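Local coordinates for glycosyl hydrolase family 2, TIM barrel domain protein (PDB 6DXU) that probably hydrolyses beta-glucuronide conjugates, acting as a glycoside hydrolase family 2 beta-glucuronidase of a human gut bacterium, at residues D[197-202]-D[297-302]; D[202-207]-D[224-229]; D[656-661]-D[693-698]; D[669-674]-D[702-707]. One frame throughout, in Å; residues are numbered along the deposited sequence.

Contact 1 (D[197-202]-D[297-302]); sequences VYLPEV and QTFTTE
Q297 and V202 meet at a seam between two beta-sandwich units of a family 2 glycoside hydrolase: strand 194-199 belongs to a sheet of the sugar-binding domain, whereas strand 297-305 edges a sheet of what is probably the immunoglobulin-like sandwich. The contact illustrates how one side-chain amide can act as a stand-in for a neighbouring strand. Among the hydrogen bonds, the Q297 amide reads both polar backbone atoms of V202. Its NE2 donates to V202 O at 2.8 Å, almost straight at 170°, while V202 N donates to Q297 OE1 at 3.0 Å. Each bond falls on a lone pair in the carbonyl plane, which fixes the rotation of the amide. Q297 gets there with CG wedged between its own backbone N and carbonyl carbon (chi1 76°), after which the chain runs extended. NE2 has a second acceptor in V292 O, on the adjacent strand. The water-mediated part is a single bridge: one water donates to Q297 OE1 and to E201 OE2, while E201 OE1 is held by N105. The apolar part centres on P200, whose side chain crosses that of F299 at about a right angle, and P200 CG lies 3.5 Å from F299 CD1. Further along the F299 ring, L199 CD2 comes within 4.0 Å of F299 CZ. The closest apolar approach is P200 CD to F299 CD1, 3.4 Å.

Contact 2 (D[202-207]-D[224-229]); sequences VSFEQI and VKTSFY
S227 O is gripped by two successive amides: E205 N donates at 2.7 Å along a bent path (143°), and Q206 N reaches the same S227 O more loosely, at 3.3 Å. Two residues facing one is the signature of a classic beta bulge, and it shifts the register of this antiparallel hairpin by one. Ahead of the bulge along strand 203-213, S203 and Y229 form a hydrogen-bonded pair through both amides and carbonyls. Beyond it Q206 O is also doubly served. S227 N donates to it at 3.0 Å, and T226 OG1 donates to Q206 O at 2.7 Å, because that hydroxyl stands anti to its backbone N (chi1 -169°), which turns it toward the carbonyl oxygen of the opposite strand, only slightly tilted from the carbonyl plane. The same OG1 lies 3.1 Å from F204 CD2. F204 and F228 run side by side, their rings inclined at 38° with F204 CE2 3.6 Å from F228 CE1, and V202 CG1 adds to this apolar patch by touching F228 CD1. Towards solvent, a water joins E205 OE1 to F228 O. Polar ends on the S203 and S227 face find partners elsewhere: Y229 OH meets D141, and S227 OG meets D264. The hairpin strand 219-229 pairs in turn with strand 263-273, while F204 and I207 pack against L290 of strand 286-294 and T301 of strand 297-305, across the sandwich.

Contact 3 (D[656-661]-D[693-698]); sequences KEILVY and WNCVYQ
I658 reaches from strand 655-662 over to Y697. Its CB starts 4.1 Å from W693 O, still close to the backbone ladder. CG1, set anti to the carbonyl carbon (chi1 -63°), and CD1 both come 3.6 Å from Y697 OH. At the tip, CD1 also touches two partners, 3.9 Å from Y697 CE2 and 4.0 Å from C695 SG. The CG2 branch turns to L669 of strand 666-671. The backbones beneath are antiparallel: I658 and W693 form a hydrogen-bonded pair, as do K656 and C695, with E657 and N694 between them as the non-hydrogen-bonded pair. This is the edge pairing of a three-stranded sheet, 638-640, 655-662 and 692-696, in the DUF4982 region. The K656 side chain crosses that of Y697 at about a right angle, CB lying 3.7 Å from Y697 CE2, before bends at chi2 and chi3 carry NZ off to W649 O and E526. Y697 OH is bonded to Q723 and R648, so the hydroxyl beside I658 is held by polar partners outside the two strands. Farther along the same face, V660 CG2 packs obliquely on the indole, 3.8 Å from W693 CZ3, while W693 NE1 donates to G677 O.

Contact 4 (D[669-674]-D[702-707]); sequences LFVNGV and NEIRAV
F670 presents a ring edge to R705 O, which sits near the ring plane 3.8 Å from F670 CD2, while V707 CG2 approaches F670 CE2 obliquely. Two other flat groups, the amides of N672 and N702, stand with their planes 34° apart at the opposite end of the pairing, where strand 666-671, antiparallel to strand 700-710, enters the type I' turn (V671 to V674) of the beta hairpin 666-671/674-680. N672 ND2 donates to N702 OD1 at 2.9 Å; that acceptor is in the plane of the N672 amide and also takes Q698 N. N672 N still donates to E703 O at 2.8 Å, but N672 OD1 accepts from E703 N at 3.0 Å, in the place its carbonyl would have had. With chi1 at -60° CG lies beside the backbone N, and the amide swings across to the partner strand. A water ties G673 N to E703 O. On the buried face, L669 and I704 lie side by side, with L669 CD1 3.7 Å from I704 CG2 and 4.0 Å from A706 CB. Within strand 700-710, R705 NH2 forms a salt bridge with E703 OE2, meeting it from above the carboxylate plane at 3.3 Å.

The four contacts form two pairs on opposite sides of the chain's centre, 63 to 64 Å apart between contact centres. Contacts 1 and 2 share V202, and their centres are 11 Å apart: the chain leaves the seam and immediately enters the bulged hairpin, while T301 CG2 packs 3.7 Å from F204 CD1. Contacts 3 and 4 have centres 10 Å apart, and their segments alternate along the chain, so two sheets are laced face to face: W693 CE2 lies 3.6 Å from L669 CB, and Y697 OH 3.8 Å from I704 CD1. No residue of the four contacts lines either bicine pocket, although strand 263-273, beside contact 2, contributes M270 to K273 to one.

Contact 1 (D[197-202]-D[297-302])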
# COMPACT_ATOMS: atom_id res chain seq x y z
N VAL D 197 -27.76 -12.59 -14.69
CA VAL D 197 -27.92 -12.37 -16.12
C VAL D 197 -27.07 -13.40 -16.83
O VAL D 197 -25.84 -13.38 -16.72
CB VAL D 197 -27.51 -10.95 -16.54
CG1 VAL D 197 -27.70 -10.76 -18.04
CG2 VAL D 197 -28.32 -9.91 -15.75
N TYR D 198 -27.71 -14.29 -17.57
CA TYR D 198 -27.00 -15.20 -18.44
C TYR D 198 -26.84 -14.56 -19.81
O TYR D 198 -27.81 -14.05 -20.38
CB TYR D 198 -27.76 -16.52 -18.58
CG TYR D 198 -27.87 -17.36 -17.32
CD1 TYR D 198 -29.12 -17.64 -16.76
CD2 TYR D 198 -26.74 -17.90 -16.71
CE1 TYR D 198 -29.23 -18.43 -15.63
CE2 TYR D 198 -26.84 -18.69 -15.57
CZ TYR D 198 -28.10 -18.95 -15.04
OH TYR D 198 -28.21 -19.75 -13.92
N LEU D 199 -25.62 -14.61 -20.35
CA LEU D 199 -25.32 -14.05 -21.65
C LEU D 199 -24.68 -15.11 -22.53
O LEU D 199 -23.99 -16.00 -22.02
CB LEU D 199 -24.35 -12.86 -21.54
CG LEU D 199 -24.88 -11.66 -20.74
CD1 LEU D 199 -23.71 -10.71 -20.49
CD2 LEU D 199 -26.02 -10.98 -21.51
N PRO D 200 -24.87 -15.02 -23.86
CA PRO D 200 -24.07 -15.85 -24.77
C PRO D 200 -22.66 -15.30 -24.88
O PRO D 200 -22.32 -14.34 -24.19
CB PRO D 200 -24.83 -15.74 -26.09
CG PRO D 200 -25.41 -14.34 -26.04
CD PRO D 200 -25.75 -14.09 -24.58
N GLU D 201 -21.84 -15.89 -25.76
CA GLU D 201 -20.45 -15.44 -25.91
C GLU D 201 -20.37 -13.96 -26.26
O GLU D 201 -19.53 -13.24 -25.72
CB GLU D 201 -19.76 -16.27 -26.99
CG GLU D 201 -19.35 -17.65 -26.53
CD GLU D 201 -18.78 -18.49 -27.67
OE1 GLU D 201 -17.81 -19.23 -27.42
OE2 GLU D 201 -19.28 -18.39 -28.82
N VAL D 202 -21.21 -13.50 -27.18
CA VAL D 202 -21.15 -12.12 -27.66
C VAL D 202 -22.44 -11.44 -27.28
O VAL D 202 -23.52 -11.91 -27.66
CB VAL D 202 -20.92 -12.05 -29.18
CG1 VAL D 202 -20.80 -10.59 -29.61
CG2 VAL D 202 -19.68 -12.83 -29.58
N GLN D 297 -24.97 -18.82 -31.69
CA GLN D 297 -25.85 -18.00 -30.88
C GLN D 297 -26.72 -17.12 -31.76
O GLN D 297 -26.35 -16.76 -32.88
CB GLN D 297 -25.06 -17.12 -29.91
CG GLN D 297 -24.42 -15.92 -30.61
CD GLN D 297 -23.84 -14.92 -29.64
OE1 GLN D 297 -22.86 -15.22 -28.94
NE2 GLN D 297 -24.42 -13.72 -29.61
N THR D 298 -27.90 -16.81 -31.24
CA THR D 298 -28.74 -15.73 -31.74
C THR D 298 -29.24 -15.00 -30.51
O THR D 298 -30.03 -15.56 -29.74
CB THR D 298 -29.90 -16.25 -32.59
OG1 THR D 298 -29.39 -17.04 -33.67
CG2 THR D 298 -30.69 -15.10 -33.18
N PHE D 299 -28.80 -13.76 -30.32
CA PHE D 299 -29.06 -13.02 -29.09
C PHE D 299 -29.74 -11.71 -29.46
O PHE D 299 -29.17 -10.90 -30.20
CB PHE D 299 -27.77 -12.74 -28.33
CG PHE D 299 -27.96 -11.94 -27.08
CD1 PHE D 299 -28.45 -12.53 -25.93
CD2 PHE D 299 -27.68 -10.58 -27.06
CE1 PHE D 299 -28.63 -11.80 -24.78
CE2 PHE D 299 -27.86 -9.84 -25.92
CZ PHE D 299 -28.34 -10.45 -24.77
N THR D 300 -30.93 -11.49 -28.92
CA THR D 300 -31.73 -10.32 -29.23
C THR D 300 -32.02 -9.54 -27.96
O THR D 300 -32.37 -10.12 -26.93
CB THR D 300 -33.06 -10.69 -29.89
OG1 THR D 300 -32.81 -11.34 -31.14
CG2 THR D 300 -33.88 -9.44 -30.15
N THR D 301 -31.89 -8.22 -28.05
CA THR D 301 -32.33 -7.36 -26.97
C THR D 301 -32.95 -6.12 -27.59
O THR D 301 -32.77 -5.85 -28.78
CB THR D 301 -31.17 -7.01 -26.01
OG1 THR D 301 -31.68 -6.29 -24.88
CG2 THR D 301 -30.09 -6.18 -26.72
N GLU D 302 -33.69 -5.37 -26.79
CA GLU D 302 -34.31 -4.18 -27.34
C GLU D 302 -34.15 -3.02 -26.38
O GLU D 302 -33.90 -3.19 -25.18
CB GLU D 302 -35.79 -4.39 -27.68
CG GLU D 302 -36.66 -4.82 -26.54
CD GLU D 302 -38.12 -4.94 -26.96
OE1 GLU D 302 -38.43 -5.79 -27.82
OE2 GLU D 302 -38.96 -4.16 -26.45
O HOH W 1 -21.96 -17.72 -29.35

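Contact 2 (D[202-207]-D[224-229])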
# COMPACT_ATOMS: atom_id res chain seq x y z
N VAL D 202 -21.21 -13.50 -27.18
CA VAL D 202 -21.15 -12.12 -27.66
C VAL D 202 -22.44 -11.44 -27.28
O VAL D 202 -23.52 -11.91 -27.66
CB VAL D 202 -20.92 -12.05 -29.18
CG1 VAL D 202 -20.80 -10.59 -29.61
CG2 VAL D 202 -19.68 -12.83 -29.58
N SER D 203 -22.34 -10.31 -26.58
CA SER D 203 -23.52 -9.56 -26.19
C SER D 203 -23.19 -8.07 -26.28
O SER D 203 -22.11 -7.67 -26.74
CB SER D 203 -24.00 -9.95 -24.79
OG SER D 203 -22.97 -9.77 -23.83
N PHE D 204 -24.13 -7.24 -25.85
CA PHE D 204 -23.99 -5.80 -25.88
C PHE D 204 -23.71 -5.30 -24.47
O PHE D 204 -24.49 -5.56 -23.54
CB PHE D 204 -25.26 -5.14 -26.44
CG PHE D 204 -25.62 -5.59 -27.84
CD1 PHE D 204 -26.69 -6.45 -28.06
CD2 PHE D 204 -24.88 -5.16 -28.92
CE1 PHE D 204 -27.02 -6.87 -29.34
CE2 PHE D 204 -25.20 -5.57 -30.20
CZ PHE D 204 -26.28 -6.43 -30.41
N GLU D 205 -22.59 -4.60 -24.31
CA GLU D 205 -22.25 -3.96 -23.04
C GLU D 205 -22.97 -2.63 -22.87
O GLU D 205 -23.40 -2.30 -21.75
CB GLU D 205 -20.73 -3.75 -22.96
CG GLU D 205 -20.27 -3.06 -21.69
CD GLU D 205 -18.76 -3.07 -21.54
OE1 GLU D 205 -18.05 -3.28 -22.55
OE2 GLU D 205 -18.27 -2.85 -20.41
N GLN D 206 -23.10 -1.86 -23.94
CA GLN D 206 -23.80 -0.58 -23.94
C GLN D 206 -24.56 -0.46 -25.25
O GLN D 206 -24.06 -0.86 -26.30
CB GLN D 206 -22.83 0.61 -23.87
CG GLN D 206 -21.85 0.71 -22.69
CD GLN D 206 -22.51 1.17 -21.41
OE1 GLN D 206 -23.65 1.65 -21.43
NE2 GLN D 206 -21.79 1.07 -20.29
N ILE D 207 -25.77 0.10 -25.19
CA ILE D 207 -26.52 0.49 -26.38
C ILE D 207 -26.92 1.95 -26.20
O ILE D 207 -27.69 2.27 -25.29
CB ILE D 207 -27.77 -0.37 -26.61
CG1 ILE D 207 -27.38 -1.84 -26.80
CG2 ILE D 207 -28.56 0.14 -27.85
CD1 ILE D 207 -28.55 -2.79 -26.74
N VAL D 224 -27.43 4.62 -33.88
CA VAL D 224 -27.41 3.46 -33.00
C VAL D 224 -25.95 3.11 -32.76
O VAL D 224 -25.26 2.66 -33.69
CB VAL D 224 -28.17 2.27 -33.59
CG1 VAL D 224 -28.08 1.08 -32.66
CG2 VAL D 224 -29.65 2.64 -33.88
N LYS D 225 -25.47 3.33 -31.54
CA LYS D 225 -24.10 3.02 -31.19
C LYS D 225 -24.08 1.96 -30.10
O LYS D 225 -24.95 1.92 -29.22
CB LYS D 225 -23.33 4.27 -30.72
CG LYS D 225 -23.13 5.31 -31.81
CD LYS D 225 -22.58 6.61 -31.25
CE LYS D 225 -22.36 7.65 -32.35
NZ LYS D 225 -21.97 8.97 -31.78
N THR D 226 -23.09 1.09 -30.15
CA THR D 226 -23.03 -0.00 -29.20
C THR D 226 -21.59 -0.30 -28.84
O THR D 226 -20.66 0.04 -29.58
CB THR D 226 -23.73 -1.25 -29.74
OG1 THR D 226 -23.87 -2.21 -28.68
CG2 THR D 226 -22.92 -1.87 -30.87
N SER D 227 -21.42 -0.88 -27.66
CA SER D 227 -20.16 -1.47 -27.22
C SER D 227 -20.40 -2.96 -27.01
O SER D 227 -21.35 -3.34 -26.31
CB SER D 227 -19.67 -0.84 -25.91
OG SER D 227 -19.38 0.54 -26.10
N PHE D 228 -19.57 -3.80 -27.61
CA PHE D 228 -19.74 -5.24 -27.49
C PHE D 228 -19.04 -5.78 -26.25
O PHE D 228 -17.99 -5.29 -25.85
CB PHE D 228 -19.20 -5.96 -28.72
CG PHE D 228 -20.07 -5.82 -29.92
CD1 PHE D 228 -21.12 -6.70 -30.14
CD2 PHE D 228 -19.86 -4.79 -30.83
CE1 PHE D 228 -21.94 -6.57 -31.24
CE2 PHE D 228 -20.67 -4.65 -31.94
CZ PHE D 228 -21.72 -5.54 -32.13
N TYR D 229 -19.64 -6.82 -25.67
CA TYR D 229 -18.99 -7.62 -24.64
C TYR D 229 -18.63 -8.94 -25.29
O TYR D 229 -19.51 -9.70 -25.72
CB TYR D 229 -19.90 -7.80 -23.43
CG TYR D 229 -19.17 -8.42 -22.26
CD1 TYR D 229 -17.98 -7.87 -21.79
CD2 TYR D 229 -19.67 -9.55 -21.63
CE1 TYR D 229 -17.29 -8.44 -20.72
CE2 TYR D 229 -19.00 -10.12 -20.55
CZ TYR D 229 -17.81 -9.56 -20.10
OH TYR D 229 -17.13 -10.13 -19.04
O HOH W 2 -16.60 -3.13 -24.68

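Contact 3 (D[656-661]-D[693-698])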
# COMPACT_ATOMS: atom_id res chain seq x y z
N LYS D 656 -69.94 26.99 9.14
CA LYS D 656 -68.59 26.47 8.95
C LYS D 656 -68.22 26.48 7.48
O LYS D 656 -69.03 26.12 6.62
CB LYS D 656 -68.49 25.04 9.49
CG LYS D 656 -68.97 24.90 10.93
CD LYS D 656 -68.19 25.81 11.86
CE LYS D 656 -66.72 25.44 11.88
NZ LYS D 656 -65.97 26.17 12.93
N GLU D 657 -66.97 26.85 7.21
CA GLU D 657 -66.48 26.83 5.84
C GLU D 657 -66.26 25.40 5.37
O GLU D 657 -65.66 24.58 6.08
CB GLU D 657 -65.18 27.63 5.75
CG GLU D 657 -64.67 27.78 4.32
CD GLU D 657 -63.51 28.77 4.22
OE1 GLU D 657 -62.52 28.60 4.95
OE2 GLU D 657 -63.60 29.73 3.42
N ILE D 658 -66.78 25.10 4.19
CA ILE D 658 -66.58 23.82 3.52
C ILE D 658 -65.92 24.10 2.18
O ILE D 658 -66.43 24.92 1.40
CB ILE D 658 -67.92 23.07 3.32
CG1 ILE D 658 -68.55 22.73 4.68
CG2 ILE D 658 -67.71 21.81 2.48
CD1 ILE D 658 -69.96 22.14 4.55
N LEU D 659 -64.78 23.45 1.93
CA LEU D 659 -64.04 23.59 0.68
C LEU D 659 -64.21 22.33 -0.15
O LEU D 659 -64.17 21.22 0.38
CB LEU D 659 -62.54 23.81 0.96
CG LEU D 659 -62.15 24.98 1.87
CD1 LEU D 659 -60.64 25.07 2.03
CD2 LEU D 659 -62.74 26.28 1.34
N VAL D 660 -64.39 22.50 -1.45
CA VAL D 660 -64.45 21.38 -2.39
C VAL D 660 -63.37 21.58 -3.44
O VAL D 660 -63.28 22.65 -4.05
CB VAL D 660 -65.85 21.26 -3.03
CG1 VAL D 660 -65.85 20.19 -4.12
CG2 VAL D 660 -66.88 20.94 -1.95
N TYR D 661 -62.53 20.56 -3.62
CA TYR D 661 -61.48 20.60 -4.64
C TYR D 661 -61.93 19.74 -5.81
O TYR D 661 -62.13 18.53 -5.68
CB TYR D 661 -60.12 20.17 -4.05
CG TYR D 661 -59.57 21.30 -3.23
CD1 TYR D 661 -58.95 22.39 -3.84
CD2 TYR D 661 -59.78 21.36 -1.85
CE1 TYR D 661 -58.50 23.47 -3.10
CE2 TYR D 661 -59.32 22.44 -1.10
CZ TYR D 661 -58.68 23.49 -1.74
OH TYR D 661 -58.23 24.58 -1.03
N TRP D 693 -68.31 27.00 0.53
CA TRP D 693 -69.61 27.29 1.13
C TRP D 693 -69.41 27.53 2.62
O TRP D 693 -68.40 27.13 3.20
CB TRP D 693 -70.61 26.15 0.93
CG TRP D 693 -71.10 25.92 -0.47
CD1 TRP D 693 -72.33 26.27 -0.98
CD2 TRP D 693 -70.40 25.26 -1.54
NE1 TRP D 693 -72.43 25.88 -2.29
CE2 TRP D 693 -71.26 25.26 -2.66
CE3 TRP D 693 -69.13 24.67 -1.66
CZ2 TRP D 693 -70.89 24.70 -3.89
CZ3 TRP D 693 -68.76 24.11 -2.87
CH2 TRP D 693 -69.65 24.13 -3.97
N ASN D 694 -70.36 28.21 3.24
CA ASN D 694 -70.37 28.37 4.70
C ASN D 694 -71.72 27.87 5.18
O ASN D 694 -72.75 28.48 4.87
CB ASN D 694 -70.11 29.82 5.09
CG ASN D 694 -68.67 30.24 4.83
OD1 ASN D 694 -68.30 30.55 3.69
ND2 ASN D 694 -67.85 30.25 5.86
N CYS D 695 -71.72 26.76 5.93
CA CYS D 695 -72.94 26.02 6.21
C CYS D 695 -73.05 25.67 7.69
O CYS D 695 -72.05 25.47 8.38
CB CYS D 695 -73.01 24.73 5.41
SG CYS D 695 -72.63 24.95 3.69
N VAL D 696 -74.30 25.58 8.16
CA VAL D 696 -74.56 25.19 9.54
C VAL D 696 -74.49 23.67 9.66
O VAL D 696 -75.11 22.95 8.86
CB VAL D 696 -75.94 25.72 10.00
CG1 VAL D 696 -76.28 25.21 11.39
CG2 VAL D 696 -75.94 27.24 9.98
N TYR D 697 -73.71 23.19 10.62
CA TYR D 697 -73.69 21.78 11.00
C TYR D 697 -74.62 21.55 12.18
O TYR D 697 -74.67 22.36 13.11
CB TYR D 697 -72.28 21.34 11.40
CG TYR D 697 -71.30 21.05 10.29
CD1 TYR D 697 -70.80 19.77 10.10
CD2 TYR D 697 -70.85 22.07 9.46
CE1 TYR D 697 -69.87 19.50 9.09
CE2 TYR D 697 -69.93 21.81 8.45
CZ TYR D 697 -69.44 20.53 8.27
OH TYR D 697 -68.54 20.29 7.27
N GLN D 698 -75.30 20.41 12.18
CA GLN D 698 -76.08 20.00 13.34
C GLN D 698 -75.16 19.34 14.36
O GLN D 698 -74.27 18.56 13.99
CB GLN D 698 -77.18 19.02 12.91
CG GLN D 698 -78.17 19.65 11.96
CD GLN D 698 -78.95 20.77 12.60
OE1 GLN D 698 -79.31 20.69 13.77
NE2 GLN D 698 -79.11 21.87 11.88

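Contact 4 (D[669-674]-D[702-707])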
# COMPACT_ATOMS: atom_id res chain seq x y z
N LEU D 669 -73.43 21.84 -3.50
CA LEU D 669 -73.19 21.23 -2.20
C LEU D 669 -74.51 20.97 -1.48
O LEU D 669 -75.40 21.82 -1.47
CB LEU D 669 -72.31 22.12 -1.34
CG LEU D 669 -71.72 21.50 -0.07
CD1 LEU D 669 -70.62 20.51 -0.42
CD2 LEU D 669 -71.16 22.59 0.84
N PHE D 670 -74.60 19.81 -0.82
CA PHE D 670 -75.75 19.44 -0.00
C PHE D 670 -75.26 19.11 1.40
O PHE D 670 -74.29 18.36 1.56
CB PHE D 670 -76.48 18.23 -0.58
CG PHE D 670 -77.00 18.43 -1.97
CD1 PHE D 670 -78.34 18.78 -2.17
CD2 PHE D 670 -76.18 18.25 -3.07
CE1 PHE D 670 -78.83 18.96 -3.46
CE2 PHE D 670 -76.67 18.43 -4.36
CZ PHE D 670 -78.00 18.78 -4.55
N VAL D 671 -75.93 19.65 2.41
CA VAL D 671 -75.64 19.32 3.80
C VAL D 671 -76.90 18.70 4.40
O VAL D 671 -77.93 19.38 4.49
CB VAL D 671 -75.17 20.54 4.61
CG1 VAL D 671 -75.03 20.17 6.09
CG2 VAL D 671 -73.85 21.06 4.05
N ASN D 672 -76.81 17.42 4.78
CA ASN D 672 -77.97 16.67 5.26
C ASN D 672 -79.13 16.71 4.26
O ASN D 672 -80.30 16.82 4.63
CB ASN D 672 -78.39 17.18 6.64
CG ASN D 672 -77.27 17.03 7.65
OD1 ASN D 672 -76.61 15.99 7.68
ND2 ASN D 672 -77.01 18.07 8.43
N GLY D 673 -78.78 16.61 2.97
CA GLY D 673 -79.77 16.57 1.91
C GLY D 673 -80.31 17.91 1.48
O GLY D 673 -81.06 17.97 0.48
N VAL D 674 -79.93 19.00 2.15
CA VAL D 674 -80.43 20.34 1.86
C VAL D 674 -79.43 21.04 0.96
O VAL D 674 -78.26 21.21 1.32
CB VAL D 674 -80.66 21.13 3.15
CG1 VAL D 674 -81.18 22.53 2.83
CG2 VAL D 674 -81.64 20.40 4.07
N ASN D 702 -73.31 14.67 10.50
CA ASN D 702 -73.75 15.37 9.31
C ASN D 702 -73.25 14.65 8.07
O ASN D 702 -72.15 14.08 8.07
CB ASN D 702 -73.25 16.81 9.29
CG ASN D 702 -73.78 17.61 10.45
OD1 ASN D 702 -74.76 18.35 10.30
ND2 ASN D 702 -73.15 17.48 11.60
N GLU D 703 -74.03 14.69 6.99
CA GLU D 703 -73.61 14.13 5.72
C GLU D 703 -73.49 15.26 4.71
O GLU D 703 -74.45 15.98 4.46
CB GLU D 703 -74.56 13.04 5.21
CG GLU D 703 -74.21 12.55 3.79
CD GLU D 703 -75.00 11.31 3.38
OE1 GLU D 703 -74.88 10.29 4.11
OE2 GLU D 703 -75.73 11.34 2.35
N ILE D 704 -72.29 15.42 4.15
CA ILE D 704 -71.98 16.46 3.18
C ILE D 704 -71.77 15.79 1.84
O ILE D 704 -70.96 14.86 1.72
CB ILE D 704 -70.75 17.28 3.60
CG1 ILE D 704 -70.98 17.90 4.98
CG2 ILE D 704 -70.42 18.34 2.55
CD1 ILE D 704 -70.29 17.17 6.11
N ARG D 705 -72.50 16.25 0.83
CA ARG D 705 -72.45 15.68 -0.50
C ARG D 705 -72.22 16.80 -1.50
O ARG D 705 -72.77 17.90 -1.36
CB ARG D 705 -73.76 14.92 -0.82
CG ARG D 705 -73.80 14.31 -2.22
CD ARG D 705 -75.12 13.58 -2.47
NE ARG D 705 -75.35 12.53 -1.49
CZ ARG D 705 -75.04 11.25 -1.67
NH1 ARG D 705 -74.49 10.86 -2.82
NH2 ARG D 705 -75.28 10.35 -0.72
N ALA D 706 -71.40 16.52 -2.50
CA ALA D 706 -71.07 17.49 -3.52
C ALA D 706 -71.30 16.82 -4.86
O ALA D 706 -70.88 15.68 -5.07
CB ALA D 706 -69.62 17.98 -3.38
N VAL D 707 -71.99 17.52 -5.76
CA VAL D 707 -72.29 17.00 -7.09
C VAL D 707 -71.73 17.98 -8.10
O VAL D 707 -72.01 19.18 -8.02
CB VAL D 707 -73.81 16.80 -7.30
CG1 VAL D 707 -74.08 16.23 -8.70
CG2 VAL D 707 -74.38 15.89 -6.23
O HOH W 3 -76.19 15.80 2.14